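Local coordinates for protein adenylate kinase (Thermus thermophilus, PDB 3CM0) that catalyses the reversible transfer of the terminal phosphate of ATP to AMP, giving two ADP and so balancing the adenine nucleotide pool of the cell, at residues 24-35 with 72-83. Sequence-based numbering, arbitrary orientation.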
loop_
_atom_site.group_PDB
_atom_site.type_symbol
_atom_site.label_atom_id
_atom_site.label_comp_id
_atom_site.label_asym_id
_atom_site.label_seq_id
_atom_site.Cartn_x
_atom_site.Cartn_y
_atom_site.Cartn_z
ATOM N N LEU A 24 4.763 -8.942 -7.932
ATOM C CA LEU A 24 3.654 -9.027 -8.871
ATOM C C LEU A 24 3.863 -7.942 -9.947
ATOM O O LEU A 24 3.541 -8.151 -11.135
ATOM C CB LEU A 24 2.324 -8.753 -8.140
ATOM C CG LEU A 24 1.070 -8.901 -9.007
ATOM C CD1 LEU A 24 0.918 -10.329 -9.452
ATOM C CD2 LEU A 24 -0.174 -8.433 -8.184
ATOM N N ALA A 25 4.404 -6.798 -9.520
ATOM C CA ALA A 25 4.643 -5.653 -10.415
ATOM C C ALA A 25 5.622 -6.038 -11.498
ATOM O O ALA A 25 5.335 -5.908 -12.687
ATOM C CB ALA A 25 5.199 -4.471 -9.626
ATOM N N GLN A 26 6.781 -6.512 -11.060
ATOM C CA GLN A 26 7.855 -6.924 -11.964
ATOM C C GLN A 26 7.452 -8.052 -12.920
ATOM O O GLN A 26 7.798 -8.023 -14.107
ATOM C CB GLN A 26 9.078 -7.337 -11.142
ATOM C CG GLN A 26 9.698 -6.189 -10.335
ATOM C CD GLN A 26 10.914 -6.614 -9.520
ATOM O OE1 GLN A 26 11.851 -7.209 -10.050
ATOM N NE2 GLN A 26 10.909 -6.297 -8.231
ATOM N N GLU A 27 6.722 -9.044 -12.426
ATOM C CA GLU A 27 6.320 -10.153 -13.264
ATOM C C GLU A 27 5.194 -9.911 -14.243
ATOM O O GLU A 27 5.240 -10.411 -15.358
ATOM C CB GLU A 27 5.970 -11.374 -12.411
ATOM C CG GLU A 27 7.149 -11.880 -11.617
ATOM C CD GLU A 27 6.908 -13.259 -11.013
ATOM O OE1 GLU A 27 5.807 -13.818 -11.195
ATOM O OE2 GLU A 27 7.833 -13.773 -10.360
ATOM N N LEU A 28 4.186 -9.137 -13.865
ATOM C CA LEU A 28 3.077 -8.946 -14.793
ATOM C C LEU A 28 2.980 -7.590 -15.501
ATOM O O LEU A 28 2.024 -7.352 -16.257
ATOM C CB LEU A 28 1.750 -9.254 -14.086
ATOM C CG LEU A 28 1.607 -10.673 -13.539
ATOM C CD1 LEU A 28 0.175 -10.864 -13.111
ATOM C CD2 LEU A 28 1.973 -11.717 -14.587
ATOM N N GLY A 29 3.945 -6.728 -15.257
ATOM C CA GLY A 29 3.966 -5.429 -15.905
ATOM C C GLY A 29 3.082 -4.355 -15.288
ATOM O O GLY A 29 2.506 -3.541 -16.005
ATOM N N PHE A 30 2.935 -4.371 -13.965
ATOM C CA PHE A 30 2.136 -3.334 -13.295
ATOM C C PHE A 30 3.121 -2.277 -12.831
ATOM O O PHE A 30 4.241 -2.607 -12.425
ATOM C CB PHE A 30 1.430 -3.873 -12.025
ATOM C CG PHE A 30 0.225 -4.714 -12.293
ATOM C CD1 PHE A 30 -1.060 -4.199 -12.076
ATOM C CD2 PHE A 30 0.351 -6.018 -12.769
ATOM C CE1 PHE A 30 -2.200 -4.967 -12.316
ATOM C CE2 PHE A 30 -0.782 -6.806 -13.019
ATOM C CZ PHE A 30 -2.069 -6.275 -12.795
ATOM N N LYS A 31 2.714 -1.011 -12.889
ATOM C CA LYS A 31 3.539 0.059 -12.370
ATOM C C LYS A 31 3.152 0.224 -10.893
ATOM O O LYS A 31 1.972 0.520 -10.572
ATOM C CB LYS A 31 3.275 1.372 -13.116
ATOM C CG LYS A 31 4.125 2.518 -12.591
ATOM C CD LYS A 31 4.231 3.680 -13.584
ATOM C CE LYS A 31 2.896 4.324 -13.868
ATOM N NZ LYS A 31 3.043 5.531 -14.735
ATOM N N LYS A 32 4.127 0.019 -10.003
ATOM C CA LYS A 32 3.914 0.158 -8.565
ATOM C C LYS A 32 4.089 1.623 -8.203
ATOM O O LYS A 32 5.176 2.184 -8.285
ATOM C CB LYS A 32 4.926 -0.712 -7.800
ATOM C CG LYS A 32 4.776 -0.740 -6.291
ATOM C CD LYS A 32 5.673 -1.856 -5.727
ATOM C CE LYS A 32 5.611 -2.021 -4.212
ATOM N NZ LYS A 32 6.234 -0.905 -3.448
ATOM N N LEU A 33 3.002 2.255 -7.795
ATOM C CA LEU A 33 3.045 3.657 -7.471
ATOM C C LEU A 33 3.417 3.972 -6.026
ATOM O O LEU A 33 3.077 3.242 -5.097
ATOM C CB LEU A 33 1.689 4.295 -7.778
ATOM C CG LEU A 33 1.107 4.063 -9.168
ATOM C CD1 LEU A 33 -0.123 4.936 -9.331
ATOM C CD2 LEU A 33 2.147 4.375 -10.232
ATOM N N SER A 34 4.124 5.078 -5.849
ATOM C CA SER A 34 4.487 5.544 -4.519
ATOM C C SER A 34 4.258 7.042 -4.565
ATOM O O SER A 34 4.977 7.772 -5.272
ATOM C CB SER A 34 5.963 5.269 -4.192
ATOM O OG SER A 34 6.377 6.118 -3.121
ATOM N N THR A 35 3.246 7.505 -3.840
ATOM C CA THR A 35 2.954 8.931 -3.827
ATOM C C THR A 35 4.178 9.690 -3.283
ATOM O O THR A 35 4.600 10.702 -3.854
ATOM C CB THR A 35 1.650 9.236 -2.984
ATOM O OG1 THR A 35 1.810 8.802 -1.623
ATOM C CG2 THR A 35 0.451 8.491 -3.583
ATOM N N ILE A 72 -1.673 10.696 -8.950
ATOM C CA ILE A 72 -2.007 9.338 -9.339
ATOM C C ILE A 72 -2.651 9.342 -10.744
ATOM O O ILE A 72 -2.354 8.468 -11.593
ATOM C CB ILE A 72 -2.970 8.705 -8.297
ATOM C CG1 ILE A 72 -2.214 8.494 -6.983
ATOM C CG2 ILE A 72 -3.530 7.369 -8.837
ATOM C CD1 ILE A 72 -3.143 8.070 -5.797
ATOM N N ARG A 73 -3.514 10.317 -11.016
ATOM C CA ARG A 73 -4.134 10.362 -12.355
ATOM C C ARG A 73 -3.018 10.555 -13.413
ATOM O O ARG A 73 -3.013 9.910 -14.481
ATOM C CB ARG A 73 -5.169 11.512 -12.428
ATOM C CG ARG A 73 -5.937 11.608 -13.801
ATOM C CD ARG A 73 -7.223 12.477 -13.736
ATOM N NE ARG A 73 -7.011 13.881 -13.385
ATOM C CZ ARG A 73 -7.990 14.725 -13.061
ATOM N NH1 ARG A 73 -9.247 14.307 -13.042
ATOM N NH2 ARG A 73 -7.716 15.986 -12.752
ATOM N N GLU A 74 -2.071 11.436 -13.125
ATOM C CA GLU A 74 -0.945 11.691 -14.070
ATOM C C GLU A 74 -0.064 10.469 -14.294
ATOM O O GLU A 74 0.673 10.381 -15.297
ATOM C CB GLU A 74 -0.080 12.825 -13.540
ATOM C CG GLU A 74 -0.825 14.155 -13.486
ATOM C CD GLU A 74 0.040 15.278 -12.922
ATOM O OE1 GLU A 74 1.295 15.132 -12.903
ATOM O OE2 GLU A 74 -0.533 16.326 -12.519
ATOM N N GLU A 75 -0.150 9.539 -13.330
ATOM C CA GLU A 75 0.607 8.289 -13.290
ATOM C C GLU A 75 -0.167 7.032 -13.624
ATOM O O GLU A 75 0.455 5.987 -13.803
ATOM C CB GLU A 75 1.228 8.075 -11.898
ATOM C CG GLU A 75 2.287 9.066 -11.467
ATOM C CD GLU A 75 3.632 8.783 -12.100
ATOM O OE1 GLU A 75 4.057 7.601 -12.100
ATOM O OE2 GLU A 75 4.254 9.746 -12.591
ATOM N N LEU A 76 -1.497 7.092 -13.708
ATOM C CA LEU A 76 -2.216 5.873 -14.039
ATOM C C LEU A 76 -1.643 5.464 -15.408
ATOM O O LEU A 76 -1.222 6.273 -16.242
ATOM C CB LEU A 76 -3.726 6.023 -14.234
ATOM C CG LEU A 76 -4.565 6.129 -12.965
ATOM C CD1 LEU A 76 -6.008 6.394 -13.350
ATOM C CD2 LEU A 76 -4.450 4.889 -12.108
ATOM N N ALA A 77 -1.675 4.150 -15.546
ATOM C CA ALA A 77 -1.250 3.365 -16.681
ATOM C C ALA A 77 -2.231 2.212 -16.776
ATOM O O ALA A 77 -3.094 2.038 -15.917
ATOM C CB ALA A 77 0.140 2.854 -16.452
ATOM N N GLU A 78 -2.091 1.435 -17.835
ATOM C CA GLU A 78 -2.964 0.316 -18.085
ATOM C C GLU A 78 -2.959 -0.618 -16.876
ATOM O O GLU A 78 -3.986 -1.206 -16.550
ATOM C CB GLU A 78 -2.500 -0.468 -19.313
ATOM C CG GLU A 78 -2.396 0.343 -20.595
ATOM C CD GLU A 78 -1.562 -0.363 -21.654
ATOM O OE1 GLU A 78 -2.026 -1.387 -22.207
ATOM O OE2 GLU A 78 -0.430 0.104 -21.922
ATOM N N ARG A 79 -1.816 -0.733 -16.207
ATOM C CA ARG A 79 -1.733 -1.669 -15.053
ATOM C C ARG A 79 -0.981 -1.016 -13.907
ATOM O O ARG A 79 0.207 -0.700 -14.031
ATOM C CB ARG A 79 -1.001 -2.946 -15.469
ATOM C CG ARG A 79 -1.622 -3.647 -16.641
ATOM C CD ARG A 79 -0.824 -4.926 -16.915
ATOM N NE ARG A 79 -1.342 -5.646 -18.075
ATOM C CZ ARG A 79 -0.603 -6.450 -18.834
ATOM N NH1 ARG A 79 0.683 -6.632 -18.553
ATOM N NH2 ARG A 79 -1.138 -7.056 -19.885
ATOM N N VAL A 80 -1.678 -0.848 -12.772
ATOM C CA VAL A 80 -1.093 -0.164 -11.642
ATOM C C VAL A 80 -1.324 -0.930 -10.330
ATOM O O VAL A 80 -2.386 -1.562 -10.162
ATOM C CB VAL A 80 -1.753 1.253 -11.501
ATOM C CG1 VAL A 80 -3.291 1.093 -11.316
ATOM C CG2 VAL A 80 -1.156 2.021 -10.348
ATOM N N ILE A 81 -0.340 -0.805 -9.442
ATOM C CA ILE A 81 -0.354 -1.386 -8.083
ATOM C C ILE A 81 -0.160 -0.280 -7.060
ATOM O O ILE A 81 0.662 0.641 -7.223
ATOM C CB ILE A 81 0.749 -2.483 -7.939
ATOM C CG1 ILE A 81 0.270 -3.748 -8.676
ATOM C CG2 ILE A 81 1.047 -2.760 -6.495
ATOM C CD1 ILE A 81 1.300 -4.919 -8.640
ATOM N N PHE A 82 -0.989 -0.344 -6.009
ATOM C CA PHE A 82 -0.926 0.580 -4.910
ATOM C C PHE A 82 -0.456 -0.213 -3.705
ATOM O O PHE A 82 -1.010 -1.258 -3.423
ATOM C CB PHE A 82 -2.318 1.158 -4.634
ATOM C CG PHE A 82 -2.802 2.061 -5.764
ATOM C CD1 PHE A 82 -2.419 3.397 -5.794
ATOM C CD2 PHE A 82 -3.621 1.555 -6.770
ATOM C CE1 PHE A 82 -2.854 4.233 -6.819
ATOM C CE2 PHE A 82 -4.067 2.390 -7.817
ATOM C CZ PHE A 82 -3.681 3.730 -7.827
ATOM N N ASP A 83 0.548 0.301 -3.008
ATOM C CA ASP A 83 1.103 -0.365 -1.832
ATOM C C ASP A 83 1.410 0.821 -0.902
ATOM O O ASP A 83 2.315 1.599 -1.164
ATOM C CB ASP A 83 2.374 -1.108 -2.277
ATOM C CG ASP A 83 3.169 -1.666 -1.127
ATOM O OD1 ASP A 83 2.552 -2.079 -0.125
ATOM O OD2 ASP A 83 4.412 -1.697 -1.248
HETATM O O HOH W 1 4.479 1.683 -3.436
HETATM O O HOH W 2 0.973 3.132 -3.510
#
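L33 and V80 meet on one face of a parallel strand pair in which K31 N donates to R79 O, I81 N to K31 O and L33 N to I81 O. Along the L33 side chain, CB passes I81 O at 3.8 Å and CG meets V80 CG2; beyond the fork, CD1 presses tightly on V80 CG2 (3.3 Å) and runs on to F82 CE1 (3.8 Å), while CD2 reaches CB of E75. V80 CG2 is swung to this site, anti to its own backbone nitrogen, and also lies over one face of the F82 ring. K31, on the same face, brings NZ to E75 OE1 in a salt bridge of 3.5 Å and, weakly, to E75 O. On the other face I81 CD1 packs against F30 CB (3.5 Å), L24 and A25. Just before the paired residues, R79 CB lies over one face of the F30 ring in a CH-pi contact. K32 runs extended until chi4 turns NZ to the anti lone pair of D83 OD2 (3.0 Å); one water joins this ammonium group to the carbonyls of L33 and D83. A methionine here has no ammonium group, so D83 OD2 would probably be left without its salt-bridge partner and the bridging water would lose one of its three links; OD1 still pairs with K17, which is predicted to bind ATP. A second water links L33 O to D83 N where the strands part and the chain beyond strand 31-33 enters the NMP-binding region. Strand 31-33 forms the edge of the five-stranded P-loop kinase sheet, strand 79-83 lies between it and strand 4-10, and helices 17-28 and 65-75 pack on the two faces.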